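Local coordinates for protein oxidoreductase, iron/ascorbate family (Shewanella oneidensis, PDB 3ON7) that probably acts as an iron(II)- and 2-oxoglutarate-dependent oxygenase, perhaps forming ethylene from 2-oxoglutarate or oxidising L-arginine, at residues I212-M217 and G224-T229; H174-L179 and P249-P254. All coordinates share one frame; numbering follows the deposited sequence.

Contact 1. Residues I212-M217 and G224-T229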
loop_
_atom_site.group_PDB
_atom_site.type_symbol
_atom_site.label_atom_id
_atom_site.label_comp_id
_atom_site.label_asym_id
_atom_site.label_seq_id
_atom_site.Cartn_x
_atom_site.Cartn_y
_atom_site.Cartn_z
ATOM N N ILE B 212 26.689 -2.692 15.806
ATOM C CA ILE B 212 25.336 -2.531 16.295
ATOM C C ILE B 212 25.026 -1.061 16.423
ATOM O O ILE B 212 25.820 -0.303 16.985
ATOM C CB ILE B 212 25.158 -3.213 17.654
ATOM C CG1 ILE B 212 25.408 -4.726 17.518
ATOM C CG2 ILE B 212 23.757 -2.966 18.220
ATOM C CD1 ILE B 212 26.751 -5.145 17.998
ATOM N N ASN B 213 23.863 -0.650 15.913
ATOM C CA ASN B 213 23.475 0.743 16.001
ATOM C C ASN B 213 22.024 0.957 16.448
ATOM O O ASN B 213 21.146 0.131 16.198
ATOM C CB ASN B 213 23.813 1.469 14.702
ATOM C CG ASN B 213 22.884 1.112 13.552
ATOM O OD1 ASN B 213 23.037 0.077 12.883
ATOM N ND2 ASN B 213 21.935 1.999 13.281
ATOM N N ILE B 214 21.833 2.041 17.195
ATOM C CA ILE B 214 20.533 2.542 17.632
ATOM C C ILE B 214 19.764 3.016 16.408
ATOM O O ILE B 214 20.360 3.628 15.516
ATOM C CB ILE B 214 20.725 3.788 18.526
ATOM C CG1 ILE B 214 21.541 3.453 19.773
ATOM C CG2 ILE B 214 19.352 4.457 18.912
ATOM C CD1 ILE B 214 20.924 2.395 20.708
ATOM N N GLY B 215 18.458 2.744 16.377
ATOM C CA GLY B 215 17.553 3.246 15.327
ATOM C C GLY B 215 16.535 4.241 15.895
ATOM O O GLY B 215 16.387 4.361 17.126
ATOM N N ASP B 216 15.840 4.964 15.007
ATOM C CA ASP B 216 14.955 6.062 15.426
ATOM C C ASP B 216 13.953 5.685 16.506
ATOM O O ASP B 216 13.654 6.487 17.398
ATOM C CB ASP B 216 14.173 6.627 14.238
ATOM C CG ASP B 216 15.040 7.433 13.318
ATOM O OD1 ASP B 216 16.189 7.702 13.725
ATOM O OD2 ASP B 216 14.586 7.774 12.198
HETATM N N MSE B 217 13.413 4.480 16.424
HETATM C CA MSE B 217 12.437 4.062 17.418
HETATM C C MSE B 217 13.001 3.888 18.847
HETATM O O MSE B 217 12.277 4.121 19.807
HETATM C CB MSE B 217 11.685 2.833 16.944
HETATM C CG MSE B 217 10.609 3.170 15.916
HETATM SE SE MSE B 217 9.886 1.551 15.188
HETATM C CE MSE B 217 8.873 2.302 13.726
ATOM N N GLY B 224 15.848 10.445 23.406
ATOM C CA GLY B 224 17.098 11.042 22.918
ATOM C C GLY B 224 18.353 10.634 23.660
ATOM O O GLY B 224 19.442 11.007 23.260
ATOM N N TYR B 225 18.220 9.859 24.734
ATOM C CA TYR B 225 19.384 9.410 25.500
ATOM C C TYR B 225 20.292 8.529 24.654
ATOM O O TYR B 225 21.509 8.655 24.738
ATOM C CB TYR B 225 18.981 8.661 26.765
ATOM C CG TYR B 225 20.156 8.298 27.659
ATOM C CD1 TYR B 225 20.720 9.234 28.529
ATOM C CD2 TYR B 225 20.699 7.019 27.641
ATOM C CE1 TYR B 225 21.802 8.899 29.367
ATOM C CE2 TYR B 225 21.783 6.677 28.459
ATOM C CZ TYR B 225 22.327 7.622 29.317
ATOM O OH TYR B 225 23.386 7.275 30.115
ATOM N N PHE B 226 19.696 7.648 23.846
ATOM C CA PHE B 226 20.441 6.878 22.857
ATOM C C PHE B 226 20.182 7.467 21.482
ATOM O O PHE B 226 19.063 7.417 21.001
ATOM C CB PHE B 226 20.033 5.402 22.894
ATOM C CG PHE B 226 20.480 4.692 24.139
ATOM C CD1 PHE B 226 21.832 4.496 24.392
ATOM C CD2 PHE B 226 19.564 4.240 25.068
ATOM C CE1 PHE B 226 22.258 3.852 25.543
ATOM C CE2 PHE B 226 19.984 3.599 26.232
ATOM C CZ PHE B 226 21.331 3.399 26.463
ATOM N N PRO B 227 21.213 8.036 20.841
ATOM C CA PRO B 227 20.970 8.682 19.554
ATOM C C PRO B 227 20.911 7.704 18.375
ATOM O O PRO B 227 21.697 6.750 18.334
ATOM C CB PRO B 227 22.151 9.636 19.423
ATOM C CG PRO B 227 23.266 8.934 20.178
ATOM C CD PRO B 227 22.565 8.304 21.346
ATOM N N SER B 228 19.980 7.946 17.447
ATOM C CA SER B 228 19.978 7.291 16.139
ATOM C C SER B 228 20.829 8.122 15.210
ATOM O O SER B 228 20.459 9.233 14.861
ATOM C CB SER B 228 18.573 7.199 15.563
ATOM O OG SER B 228 18.603 6.652 14.246
ATOM N N THR B 229 21.970 7.575 14.822
ATOM C CA THR B 229 23.047 8.348 14.188
ATOM C C THR B 229 23.163 8.038 12.673
ATOM O O THR B 229 22.901 6.913 12.201
ATOM C CB THR B 229 24.412 8.073 14.905
ATOM O OG1 THR B 229 24.285 8.346 16.301
ATOM C CG2 THR B 229 25.522 8.945 14.361
HETATM O O HOH W 1 22.901 4.702 15.438
#
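S228 meets D216 tip to tip. The hydroxyl of S228 donates to the carboxylate, with S228 OG to D216 OD1 at 2.7 Å. The hydroxyl reaches D216 OD1 on the anti side, 34° out of the carboxylate plane. S228 OG is anti to its own backbone N (chi1 176°), which carries the hydroxyl toward the start of helix 216-221. I214 CB lies against a backbone carbonyl, 3.1 Å from P227 O, and I214 CG2 packs against the same oxygen. The apolar touch is I214 CD1, 3.8 Å from F226 CB, and the two side chains cross at about a right angle. A water joins the backbones: it donates to I214 O at 2.8 Å and accepts from T229 N at 3.1 Å. This is where strand 210-214 gives way to helix 216-221 in the 2-oxoglutarate oxygenase domain. G215 takes the N-cap position, and the chain returns beside it toward strand 231-234. Further out, D216 OD2 forms a salt bridge with R273 of helix 266-277, so each carboxylate oxygen has its own partner. An alanine at D216 would probably leave the S228 hydroxyl with little more than its weak bond to D176 O, and R273 without this salt-bridge mate. S228 N, on the returning loop, donates to Q219 OE1 of helix 216-221. The F226 side chain packs on V19 and R23 of helix 14-25.

Contact 2. Residues H174-L179 and P249-P254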
loop_
_atom_site.group_PDB
_atom_site.type_symbol
_atom_site.label_atom_id
_atom_site.label_comp_id
_atom_site.label_asym_id
_atom_site.label_seq_id
_atom_site.Cartn_x
_atom_site.Cartn_y
_atom_site.Cartn_z
ATOM N N HIS B 174 22.324 7.848 5.906
ATOM C CA HIS B 174 20.957 7.592 6.311
ATOM C C HIS B 174 20.902 7.228 7.787
ATOM O O HIS B 174 21.933 6.860 8.403
ATOM C CB HIS B 174 20.392 6.426 5.493
ATOM C CG HIS B 174 21.109 5.128 5.732
ATOM N ND1 HIS B 174 22.337 4.837 5.167
ATOM C CD2 HIS B 174 20.787 4.056 6.504
ATOM C CE1 HIS B 174 22.730 3.636 5.560
ATOM N NE2 HIS B 174 21.803 3.135 6.361
ATOM N N GLU B 175 19.691 7.267 8.326
ATOM C CA GLU B 175 19.401 6.698 9.629
ATOM C C GLU B 175 18.494 5.485 9.527
ATOM O O GLU B 175 17.713 5.363 8.609
ATOM C CB GLU B 175 18.747 7.732 10.520
ATOM C CG GLU B 175 19.684 8.866 10.867
ATOM C CD GLU B 175 19.194 10.198 10.362
ATOM O OE1 GLU B 175 18.753 10.290 9.185
ATOM O OE2 GLU B 175 19.245 11.149 11.166
ATOM N N ASP B 176 18.627 4.570 10.473
ATOM C CA ASP B 176 17.706 3.462 10.577
ATOM C C ASP B 176 16.502 3.913 11.367
ATOM O O ASP B 176 16.632 4.650 12.336
ATOM C CB ASP B 176 18.366 2.285 11.273
ATOM C CG ASP B 176 19.497 1.668 10.440
ATOM O OD1 ASP B 176 19.632 2.004 9.226
ATOM O OD2 ASP B 176 20.252 0.863 11.019
ATOM N N ILE B 177 15.323 3.478 10.940
ATOM C CA ILE B 177 14.097 3.814 11.644
ATOM C C ILE B 177 13.807 2.893 12.810
ATOM O O ILE B 177 13.024 3.237 13.689
ATOM C CB ILE B 177 12.893 3.786 10.682
ATOM C CG1 ILE B 177 11.763 4.682 11.230
ATOM C CG2 ILE B 177 12.425 2.357 10.415
ATOM C CD1 ILE B 177 10.485 4.655 10.369
ATOM N N ASN B 178 14.414 1.708 12.808
ATOM C CA ASN B 178 13.965 0.617 13.678
ATOM C C ASN B 178 14.552 0.705 15.095
ATOM O O ASN B 178 14.972 1.781 15.521
ATOM C CB ASN B 178 14.286 -0.710 13.006
ATOM C CG ASN B 178 15.719 -0.789 12.564
ATOM O OD1 ASN B 178 16.095 -0.110 11.624
ATOM N ND2 ASN B 178 16.539 -1.550 13.277
ATOM N N LEU B 179 14.523 -0.400 15.848
ATOM C CA LEU B 179 14.980 -0.397 17.247
ATOM C C LEU B 179 16.484 -0.476 17.310
ATOM O O LEU B 179 17.121 0.487 17.720
ATOM C CB LEU B 179 14.331 -1.514 18.062
ATOM C CG LEU B 179 14.367 -1.258 19.577
ATOM C CD1 LEU B 179 13.493 -0.083 19.966
ATOM C CD2 LEU B 179 13.959 -2.502 20.350
ATOM N N PRO B 249 22.839 -7.080 6.967
ATOM C CA PRO B 249 22.282 -6.317 8.085
ATOM C C PRO B 249 20.964 -6.930 8.553
ATOM O O PRO B 249 20.163 -7.315 7.709
ATOM C CB PRO B 249 22.026 -4.932 7.474
ATOM C CG PRO B 249 21.784 -5.218 6.040
ATOM C CD PRO B 249 22.749 -6.347 5.700
ATOM N N LEU B 250 20.763 -7.037 9.866
ATOM C CA LEU B 250 19.495 -7.509 10.438
ATOM C C LEU B 250 18.833 -6.318 11.139
ATOM O O LEU B 250 19.403 -5.763 12.069
ATOM C CB LEU B 250 19.713 -8.629 11.447
ATOM C CG LEU B 250 18.450 -9.103 12.195
ATOM C CD1 LEU B 250 17.498 -9.833 11.199
ATOM C CD2 LEU B 250 18.762 -9.952 13.376
ATOM N N PHE B 251 17.645 -5.931 10.673
ATOM C CA PHE B 251 16.913 -4.780 11.227
ATOM C C PHE B 251 15.878 -5.250 12.241
ATOM O O PHE B 251 14.856 -5.845 11.873
ATOM C CB PHE B 251 16.282 -3.989 10.093
ATOM C CG PHE B 251 17.302 -3.417 9.128
ATOM C CD1 PHE B 251 17.881 -2.170 9.358
ATOM C CD2 PHE B 251 17.720 -4.148 8.030
ATOM C CE1 PHE B 251 18.845 -1.663 8.506
ATOM C CE2 PHE B 251 18.661 -3.637 7.158
ATOM C CZ PHE B 251 19.236 -2.401 7.396
ATOM N N LEU B 252 16.170 -5.029 13.528
ATOM C CA LEU B 252 15.267 -5.474 14.605
ATOM C C LEU B 252 14.188 -4.397 14.715
ATOM O O LEU B 252 14.516 -3.228 14.925
ATOM C CB LEU B 252 16.012 -5.661 15.954
ATOM C CG LEU B 252 16.978 -6.838 16.171
ATOM C CD1 LEU B 252 16.320 -8.145 15.880
ATOM C CD2 LEU B 252 18.266 -6.729 15.362
ATOM N N HIS B 253 12.928 -4.775 14.491
ATOM C CA HIS B 253 11.806 -3.853 14.543
ATOM C C HIS B 253 10.916 -4.259 15.718
ATOM O O HIS B 253 10.660 -5.437 15.908
ATOM C CB HIS B 253 10.942 -3.929 13.280
ATOM C CG HIS B 253 11.526 -3.263 12.068
ATOM N ND1 HIS B 253 11.041 -2.072 11.568
ATOM C CD2 HIS B 253 12.511 -3.652 11.224
ATOM C CE1 HIS B 253 11.715 -1.748 10.479
ATOM N NE2 HIS B 253 12.613 -2.689 10.249
ATOM N N PRO B 254 10.394 -3.280 16.470
ATOM C CA PRO B 254 9.488 -3.615 17.558
ATOM C C PRO B 254 8.125 -4.062 17.039
ATOM O O PRO B 254 7.832 -3.842 15.884
ATOM C CB PRO B 254 9.375 -2.296 18.314
ATOM C CG PRO B 254 9.606 -1.278 17.307
ATOM C CD PRO B 254 10.601 -1.839 16.357
#
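N178 lies over H253, with its CB above the centre of the imidazole. This CH-pi contact spans 3.6 Å from N178 CB to the centroid of the H253 ring and stands only 3° off the ring normal. I177 CG2 approaches the same ring obliquely, 4.2 Å from H253 CE1. The amide of N178 turns the other way, toward F251. N178 CG stands between the backbone N and the carbonyl carbon (chi1 51°), and N178 OD1 comes to the edge of the F251 ring, 3.5 Å from F251 CD1. Amide and ring planes are 81° apart. D176 meets that ring edge too, with D176 OD1 3.8 Å from F251 CE1. One acceptor, L252 O, takes two bonds. L179 N donates to L252 O at 3.0 Å, nearly in line with the carbonyl bond. N178 ND2 donates to L252 O at 3.1 Å from above the carbonyl plane. N178 ND2 is also bonded to T181 OG1, so the NH2 group has two acceptors, on neighbouring strands of one sheet. Beyond, L179 CB packs on P254 CD. D176 OD2 bonds to T181 OG1 and N213 ND2, which fix the carboxylate. H174 and D176 probably form the HxD part of the facial triad usual in iron(II)/2-oxoglutarate oxygenases. With H231 they face one vacant point, consistent with an empty iron site in the double-stranded beta-helix of this family.

Overall arrangement
The two contacts lie side by side, their centres about 9 Å apart. Along the chain the order is 174-179, 212-217, 224-229, 249-254, so both segments of contact 1 fall between those of contact 2. Both involve the mixed sheet in which strand 180-184 runs between 210-214 and 245-252. They also touch directly. D216 N probably bonds to D176 O at 2.8 Å, and G215 N to L179 O at 2.9 Å. The selenium of M217 packs on P254. The turn of contact 1 therefore backs the loop of contact 2, which carries two of the three residues of the probable iron site.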